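Local coordinates for protein aminopeptidase N (Francisella tularensis subsp. tularensis, PDB 5DLL) that probably helps to degrade intracellular peptides, as a zinc-dependent M1-family aminopeptidase that releases N-terminal residues, preferably alanine, from peptides, amides and arylamides, at residues K286-S291 / S305-E310; L223-F228 / D233-A238; Q240-S245 / F262-V267. One frame throughout, in Å; residues are numbered along the deposited sequence.

Interaction 1. Residues K286-S291 / S305-E310; sequences KYIMAS and SVVGHE. With ZN (zinc ion), chain B.
I288 and the two valines V306 and V307 meet through methyl groups alone, joining the loop after strand 280-284 to helix 297-312. The CG2 branch of I288 does the touching: it lies 4.2 Å from CG2 of V307 and 4.5 Å from CG1 of V306. V306 has its CG1 anti to the backbone N (chi1 164°), which brings that methyl to the loop, and there it also comes within 4.2 Å of the carbonyl O of Y287. Y287 offers this helix its CB, 4.4 Å from V306 CG1, while its ring turns away and takes the aliphatic part of K286 over one face, CG standing 4.2 Å above the ring centre. With their short, stiff branches, V306 and V307 give the helix a compact apolar flank, against which the loop residue I288 lays its CG2. This helix carries the HExxH motif of the M1 metallopeptidases, whose first histidine, H309, lies less than one turn beyond V306. H309 NE2 binds the zinc ion at 2.2 Å, and H313, one residue past the end of the helix range, and E332 of helix 328-346 are further ligands. The H309 ring reaches the metal with CG anti to the backbone N (chi1 174°), and its ND1 is hydrogen-bonded to D339 OD1, a second-shell carboxylate that probably helps to set the rotation of the imidazole. E310, the glutamate of the motif, has its carboxylate close to that of E276. Further out, F283 of strand 280-284 touches I288, V306 and E310, and V307 rests on A241 and V242 of helix 236-253.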
# COMPACT_ATOMS: atom_id res chain seq x y z
N LYS A 286 4.85 -11.33 9.88
CA LYS A 286 5.88 -10.31 9.66
C LYS A 286 5.33 -8.89 9.55
O LYS A 286 6.07 -7.93 9.76
CB LYS A 286 6.75 -10.64 8.44
CG LYS A 286 6.05 -10.53 7.09
CD LYS A 286 7.06 -10.52 5.95
CE LYS A 286 6.37 -10.61 4.60
NZ LYS A 286 7.26 -10.20 3.48
N TYR A 287 4.05 -8.75 9.22
CA TYR A 287 3.43 -7.43 9.05
C TYR A 287 2.85 -6.83 10.33
O TYR A 287 2.52 -5.64 10.34
CB TYR A 287 2.35 -7.46 7.95
CG TYR A 287 2.88 -7.67 6.54
CD1 TYR A 287 3.95 -6.91 6.05
CD2 TYR A 287 2.30 -8.60 5.69
CE1 TYR A 287 4.43 -7.10 4.76
CE2 TYR A 287 2.77 -8.80 4.40
CZ TYR A 287 3.83 -8.04 3.94
OH TYR A 287 4.30 -8.24 2.66
N ILE A 288 2.72 -7.62 11.41
CA ILE A 288 2.18 -7.10 12.68
C ILE A 288 3.10 -7.25 13.91
O ILE A 288 2.72 -6.87 15.03
CB ILE A 288 0.79 -7.70 13.02
CG1 ILE A 288 0.89 -9.21 13.27
CG2 ILE A 288 -0.20 -7.42 11.90
CD1 ILE A 288 -0.41 -9.81 13.74
N MET A 289 4.29 -7.80 13.72
CA MET A 289 5.20 -8.04 14.84
C MET A 289 6.16 -6.87 15.04
O MET A 289 6.66 -6.30 14.07
CB MET A 289 5.99 -9.33 14.64
CG MET A 289 5.21 -10.60 14.95
SD MET A 289 6.27 -12.06 15.11
CE MET A 289 7.26 -11.94 13.61
N ALA A 290 6.40 -6.52 16.30
CA ALA A 290 7.37 -5.48 16.62
C ALA A 290 7.81 -5.59 18.07
O ALA A 290 6.98 -5.61 18.98
CB ALA A 290 6.79 -4.10 16.34
N SER A 291 9.13 -5.66 18.28
CA SER A 291 9.73 -5.56 19.61
C SER A 291 10.40 -4.20 19.70
O SER A 291 10.77 -3.62 18.68
CB SER A 291 10.77 -6.66 19.82
OG SER A 291 10.28 -7.91 19.35
N SER A 305 -0.45 1.16 10.35
CA SER A 305 -1.13 1.37 9.06
C SER A 305 -1.83 0.12 8.54
O SER A 305 -2.96 0.18 8.03
CB SER A 305 -0.11 1.83 8.01
OG SER A 305 -0.69 1.87 6.72
N VAL A 306 -1.13 -1.00 8.66
CA VAL A 306 -1.64 -2.31 8.24
C VAL A 306 -2.89 -2.68 9.04
O VAL A 306 -3.94 -2.97 8.47
CB VAL A 306 -0.54 -3.39 8.42
CG1 VAL A 306 -1.12 -4.79 8.37
CG2 VAL A 306 0.55 -3.21 7.36
N VAL A 307 -2.76 -2.66 10.37
CA VAL A 307 -3.88 -2.98 11.26
C VAL A 307 -5.02 -2.00 11.01
O VAL A 307 -6.18 -2.39 10.91
CB VAL A 307 -3.45 -2.93 12.75
CG1 VAL A 307 -4.66 -3.05 13.67
CG2 VAL A 307 -2.43 -4.02 13.06
N GLY A 308 -4.67 -0.72 10.92
CA GLY A 308 -5.65 0.32 10.62
C GLY A 308 -6.46 -0.01 9.39
O GLY A 308 -7.68 -0.14 9.46
N HIS A 309 -5.76 -0.17 8.27
CA HIS A 309 -6.40 -0.39 6.97
C HIS A 309 -7.44 -1.49 7.02
O HIS A 309 -8.55 -1.33 6.51
CB HIS A 309 -5.34 -0.72 5.93
CG HIS A 309 -5.90 -1.09 4.59
ND1 HIS A 309 -5.90 -0.23 3.51
CD2 HIS A 309 -6.49 -2.23 4.16
CE1 HIS A 309 -6.46 -0.83 2.48
NE2 HIS A 309 -6.82 -2.04 2.84
N GLU A 310 -7.09 -2.62 7.61
CA GLU A 310 -7.99 -3.77 7.65
C GLU A 310 -9.18 -3.51 8.57
O GLU A 310 -10.29 -3.94 8.26
CB GLU A 310 -7.24 -5.05 8.06
CG GLU A 310 -6.07 -5.45 7.16
CD GLU A 310 -6.42 -5.58 5.68
OE1 GLU A 310 -7.56 -5.97 5.35
OE2 GLU A 310 -5.54 -5.30 4.83
ZN ZN B . -7.80 -3.54 1.63

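Interaction 2. Residues L223-F228 / D233-A238; sequences LEIYAF and DKCHYA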
# COMPACT_ATOMS: atom_id res chain seq x y z
N LEU A 223 -11.26 -7.75 22.51
CA LEU A 223 -10.21 -7.76 21.50
C LEU A 223 -9.33 -8.99 21.73
O LEU A 223 -9.01 -9.32 22.88
CB LEU A 223 -9.37 -6.48 21.58
CG LEU A 223 -10.13 -5.15 21.53
CD1 LEU A 223 -9.15 -3.98 21.47
CD2 LEU A 223 -11.08 -5.08 20.35
N GLU A 224 -8.98 -9.69 20.65
CA GLU A 224 -8.28 -10.96 20.76
C GLU A 224 -7.30 -11.18 19.61
O GLU A 224 -7.71 -11.48 18.49
CB GLU A 224 -9.29 -12.12 20.80
CG GLU A 224 -10.39 -11.97 21.85
CD GLU A 224 -11.29 -13.18 21.96
OE1 GLU A 224 -11.34 -13.99 21.01
OE2 GLU A 224 -11.94 -13.33 23.01
N ILE A 225 -6.01 -11.02 19.89
CA ILE A 225 -4.97 -11.38 18.93
C ILE A 225 -4.51 -12.81 19.22
O ILE A 225 -4.19 -13.13 20.37
CB ILE A 225 -3.76 -10.42 18.99
CG1 ILE A 225 -4.19 -9.02 18.55
CG2 ILE A 225 -2.63 -10.92 18.11
CD1 ILE A 225 -3.10 -7.97 18.65
N TYR A 226 -4.50 -13.65 18.19
CA TYR A 226 -4.10 -15.05 18.30
C TYR A 226 -2.86 -15.33 17.44
O TYR A 226 -2.80 -14.94 16.27
CB TYR A 226 -5.23 -15.97 17.83
CG TYR A 226 -6.40 -16.05 18.78
CD1 TYR A 226 -6.39 -16.94 19.85
CD2 TYR A 226 -7.52 -15.25 18.60
CE1 TYR A 226 -7.47 -17.02 20.72
CE2 TYR A 226 -8.60 -15.32 19.47
CZ TYR A 226 -8.57 -16.21 20.53
OH TYR A 226 -9.64 -16.29 21.40
N ALA A 227 -1.88 -16.00 18.03
CA ALA A 227 -0.67 -16.41 17.32
C ALA A 227 0.04 -17.53 18.09
O ALA A 227 -0.33 -17.84 19.21
CB ALA A 227 0.27 -15.23 17.14
N PHE A 228 1.04 -18.13 17.47
CA PHE A 228 1.80 -19.20 18.11
C PHE A 228 2.54 -18.68 19.34
O PHE A 228 2.82 -17.49 19.44
CB PHE A 228 2.80 -19.83 17.13
CG PHE A 228 2.17 -20.67 16.05
CD1 PHE A 228 1.57 -21.88 16.37
CD2 PHE A 228 2.20 -20.26 14.72
CE1 PHE A 228 1.00 -22.67 15.38
CE2 PHE A 228 1.62 -21.04 13.73
CZ PHE A 228 1.02 -22.24 14.06
N ASP A 233 4.58 -12.74 21.83
CA ASP A 233 5.26 -11.69 22.61
C ASP A 233 5.55 -10.42 21.81
O ASP A 233 5.72 -9.35 22.38
CB ASP A 233 6.56 -12.23 23.23
CG ASP A 233 6.32 -13.22 24.35
OD1 ASP A 233 5.15 -13.55 24.64
OD2 ASP A 233 7.32 -13.69 24.95
N LYS A 234 5.61 -10.54 20.48
CA LYS A 234 5.87 -9.40 19.61
C LYS A 234 4.58 -8.85 18.98
O LYS A 234 4.65 -8.09 18.00
CB LYS A 234 6.88 -9.78 18.53
CG LYS A 234 8.20 -10.33 19.05
CD LYS A 234 8.22 -11.85 19.12
CE LYS A 234 9.50 -12.39 19.76
NZ LYS A 234 9.53 -12.24 21.25
N CYS A 235 3.42 -9.21 19.53
CA CYS A 235 2.13 -8.75 19.01
C CYS A 235 1.45 -7.70 19.90
O CYS A 235 0.27 -7.41 19.72
CB CYS A 235 1.19 -9.95 18.82
SG CYS A 235 1.64 -11.04 17.45
N HIS A 236 2.19 -7.13 20.85
CA HIS A 236 1.59 -6.19 21.81
C HIS A 236 1.35 -4.80 21.23
O HIS A 236 0.36 -4.15 21.59
CB HIS A 236 2.43 -6.13 23.10
CG HIS A 236 2.29 -7.34 23.95
ND1 HIS A 236 1.39 -7.42 25.00
CD2 HIS A 236 2.90 -8.55 23.90
CE1 HIS A 236 1.47 -8.61 25.56
NE2 HIS A 236 2.38 -9.32 24.91
N TYR A 237 2.22 -4.35 20.34
CA TYR A 237 2.01 -3.07 19.66
C TYR A 237 0.78 -3.11 18.74
O TYR A 237 0.06 -2.12 18.63
CB TYR A 237 3.24 -2.63 18.86
CG TYR A 237 3.05 -1.25 18.27
CD1 TYR A 237 3.12 -0.12 19.07
CD2 TYR A 237 2.75 -1.08 16.92
CE1 TYR A 237 2.92 1.15 18.55
CE2 TYR A 237 2.55 0.18 16.39
CZ TYR A 237 2.64 1.29 17.21
OH TYR A 237 2.45 2.56 16.69
N ALA A 238 0.56 -4.24 18.08
CA ALA A 238 -0.61 -4.42 17.22
C ALA A 238 -1.92 -4.18 17.97
O ALA A 238 -2.83 -3.54 17.46
CB ALA A 238 -0.61 -5.81 16.61
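I225 of strand 220-227 points its side chain at C235 and A238, around the start of helix 236-253, and does most of the packing with both of its branches. CG2 sits 4.0 Å from CB of C235. CG1 is anti to the carbonyl carbon (chi1 -65°), and the extended chain beyond it carries CD1 to 3.9 Å from CB of A238 and 3.6 Å from the carbonyl O of C235. A branched isoleucine fills this span, while the small side chains of C235, at the N-cap position, and A238 let the helix start come close to the strand. Y226, next in sequence, points away from the helix and is bonded back to E224: its OH donates to E224 OE1 over 2.9 Å, reaching it from above the carboxylate plane, 66° out of it. A227 turns to the helix side again, and its methyl meets SG of C235 at 4.4 Å, a looser contact of two compact groups. All four residues of the contact are buried, and I225 and A227 also touch I264 and A266 of strand 261-267. Strand, short connecting loop and helix start form the first half of a beta-alpha-beta crossover.

Interaction 3. Residues Q240-S245 / F262-V267; sequences QAVKDS and FMIVAV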
# COMPACT_ATOMS: atom_id res chain seq x y z
N GLN A 240 -2.35 -2.26 20.43
CA GLN A 240 -2.44 -0.81 20.55
C GLN A 240 -2.93 -0.17 19.25
O GLN A 240 -3.75 0.75 19.28
CB GLN A 240 -1.09 -0.20 20.95
CG GLN A 240 -1.19 1.22 21.49
CD GLN A 240 -2.18 1.33 22.64
OE1 GLN A 240 -2.09 0.60 23.63
NE2 GLN A 240 -3.14 2.23 22.50
N ALA A 241 -2.43 -0.66 18.11
CA ALA A 241 -2.89 -0.19 16.79
C ALA A 241 -4.38 -0.42 16.57
O ALA A 241 -5.03 0.35 15.87
CB ALA A 241 -2.08 -0.85 15.69
N VAL A 242 -4.92 -1.48 17.18
CA VAL A 242 -6.36 -1.76 17.11
C VAL A 242 -7.15 -0.70 17.90
O VAL A 242 -8.21 -0.24 17.45
CB VAL A 242 -6.69 -3.17 17.65
CG1 VAL A 242 -8.20 -3.39 17.75
CG2 VAL A 242 -6.06 -4.23 16.77
N LYS A 243 -6.64 -0.33 19.07
CA LYS A 243 -7.29 0.69 19.89
C LYS A 243 -7.22 2.07 19.25
O LYS A 243 -8.20 2.82 19.25
CB LYS A 243 -6.64 0.74 21.28
CG LYS A 243 -6.83 -0.54 22.09
CD LYS A 243 -6.08 -0.45 23.41
CE LYS A 243 -6.38 -1.65 24.30
NZ LYS A 243 -5.34 -1.81 25.35
N ASP A 244 -6.06 2.41 18.69
CA ASP A 244 -5.88 3.66 17.94
C ASP A 244 -6.81 3.72 16.73
O ASP A 244 -7.38 4.77 16.43
CB ASP A 244 -4.43 3.80 17.45
CG ASP A 244 -3.39 3.72 18.57
OD1 ASP A 244 -3.68 4.14 19.72
OD2 ASP A 244 -2.27 3.24 18.29
N SER A 245 -6.96 2.58 16.05
CA SER A 245 -7.82 2.48 14.87
C SER A 245 -9.29 2.69 15.22
O SER A 245 -9.99 3.45 14.56
CB SER A 245 -7.68 1.10 14.22
OG SER A 245 -6.33 0.84 13.87
N PHE A 262 -13.75 -8.82 18.50
CA PHE A 262 -12.95 -8.52 17.33
C PHE A 262 -11.65 -9.28 17.45
O PHE A 262 -10.92 -9.11 18.43
CB PHE A 262 -12.67 -7.02 17.24
CG PHE A 262 -11.74 -6.63 16.13
CD1 PHE A 262 -12.22 -6.42 14.84
CD2 PHE A 262 -10.38 -6.47 16.37
CE1 PHE A 262 -11.36 -6.06 13.81
CE2 PHE A 262 -9.51 -6.12 15.35
CZ PHE A 262 -10.00 -5.91 14.06
N MET A 263 -11.36 -10.12 16.46
CA MET A 263 -10.24 -11.05 16.54
C MET A 263 -9.22 -10.77 15.45
O MET A 263 -9.57 -10.31 14.36
CB MET A 263 -10.75 -12.48 16.42
CG MET A 263 -11.59 -12.94 17.60
SD MET A 263 -12.50 -14.46 17.24
CE MET A 263 -13.83 -13.84 16.22
N ILE A 264 -7.96 -11.05 15.76
CA ILE A 264 -6.88 -11.06 14.78
C ILE A 264 -6.15 -12.38 14.92
O ILE A 264 -5.99 -12.89 16.03
CB ILE A 264 -5.88 -9.90 14.99
CG1 ILE A 264 -6.54 -8.56 14.65
CG2 ILE A 264 -4.63 -10.10 14.15
CD1 ILE A 264 -5.68 -7.35 14.94
N VAL A 265 -5.73 -12.95 13.79
CA VAL A 265 -4.94 -14.17 13.78
C VAL A 265 -3.70 -13.96 12.92
O VAL A 265 -3.81 -13.60 11.75
CB VAL A 265 -5.76 -15.37 13.26
CG1 VAL A 265 -4.93 -16.65 13.31
CG2 VAL A 265 -7.05 -15.53 14.07
N ALA A 266 -2.53 -14.18 13.52
CA ALA A 266 -1.25 -14.01 12.84
C ALA A 266 -0.57 -15.35 12.62
O ALA A 266 -0.31 -16.09 13.58
CB ALA A 266 -0.35 -13.09 13.64
N VAL A 267 -0.26 -15.66 11.37
CA VAL A 267 0.40 -16.92 11.01
C VAL A 267 1.54 -16.68 10.02
O VAL A 267 1.50 -15.73 9.25
CB VAL A 267 -0.61 -17.92 10.41
CG1 VAL A 267 -1.42 -18.57 11.53
CG2 VAL A 267 -1.52 -17.25 9.39
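Just before V242, whose side chain packs on F262 and I264, the carbonyl O of A241 accepts a hydrogen bond from the backbone N of S245 (3.0 Å), an ordinary helical bond. The S245 hydroxyl also turns back on this oxygen, as serines in helices often do, but the modelled separation is too short to be trusted in detail. One residue earlier, D244 N reaches Q240 O over 2.9 Å, and the side chains of that pair add a weak but nearly straight bond, Q240 NE2 to D244 OD1 (170°), on a flank of the helix turned from the strand. V242 alone carries the helix side of the contact, with its two methyls dividing the work. CG1, anti to the backbone N (chi1 173°), lies 3.9 Å from CE2 of F262 and meets the ring obliquely. CG2 comes to 3.6 Å from CD1 of I264, the two side chains running past each other in opposite directions. F262 and I264 are alternate residues, so both face the helix from the same side of strand 261-267; the long isoleucine and the broad phenylalanine bridge a backbone gap of 9.4 Å between CA atoms of V242 and F262. A valine is compact enough to lodge against both. The F262 ring stacks edge-to-face with Y257. K243, on another flank, forms a salt bridge with D211 of strand 207-214. The F262 side chain lies about 13 Å from the zinc ion (nearest atoms) and so belongs to the surroundings of the site, not to its ligand shell. Helix against returning strand completes a beta-alpha-beta unit, here part of the M1 peptidase catalytic domain that carries the HExxH helix.

From the N terminus, strand 220-227 turns through a short connection into helix 236-253, and interaction 2 closes that loop. Interaction 3 closes the next one, where the helix returns to strand 261-267. After strand 280-284, interaction 1 closes the loop leading into helix 297-312. The three follow in series; none nests in or crosses another. Space brings them together: E224 and Y226 pair through their backbones with I264, making the two strands parallel neighbours. I288 of interaction 1 packs on A266 of interaction 3, while K234 O of interaction 2 probably accepts a hydrogen bond from the A290 amide. Together they tie the sheet, the crossover helix and the zinc-binding helix into one packed unit.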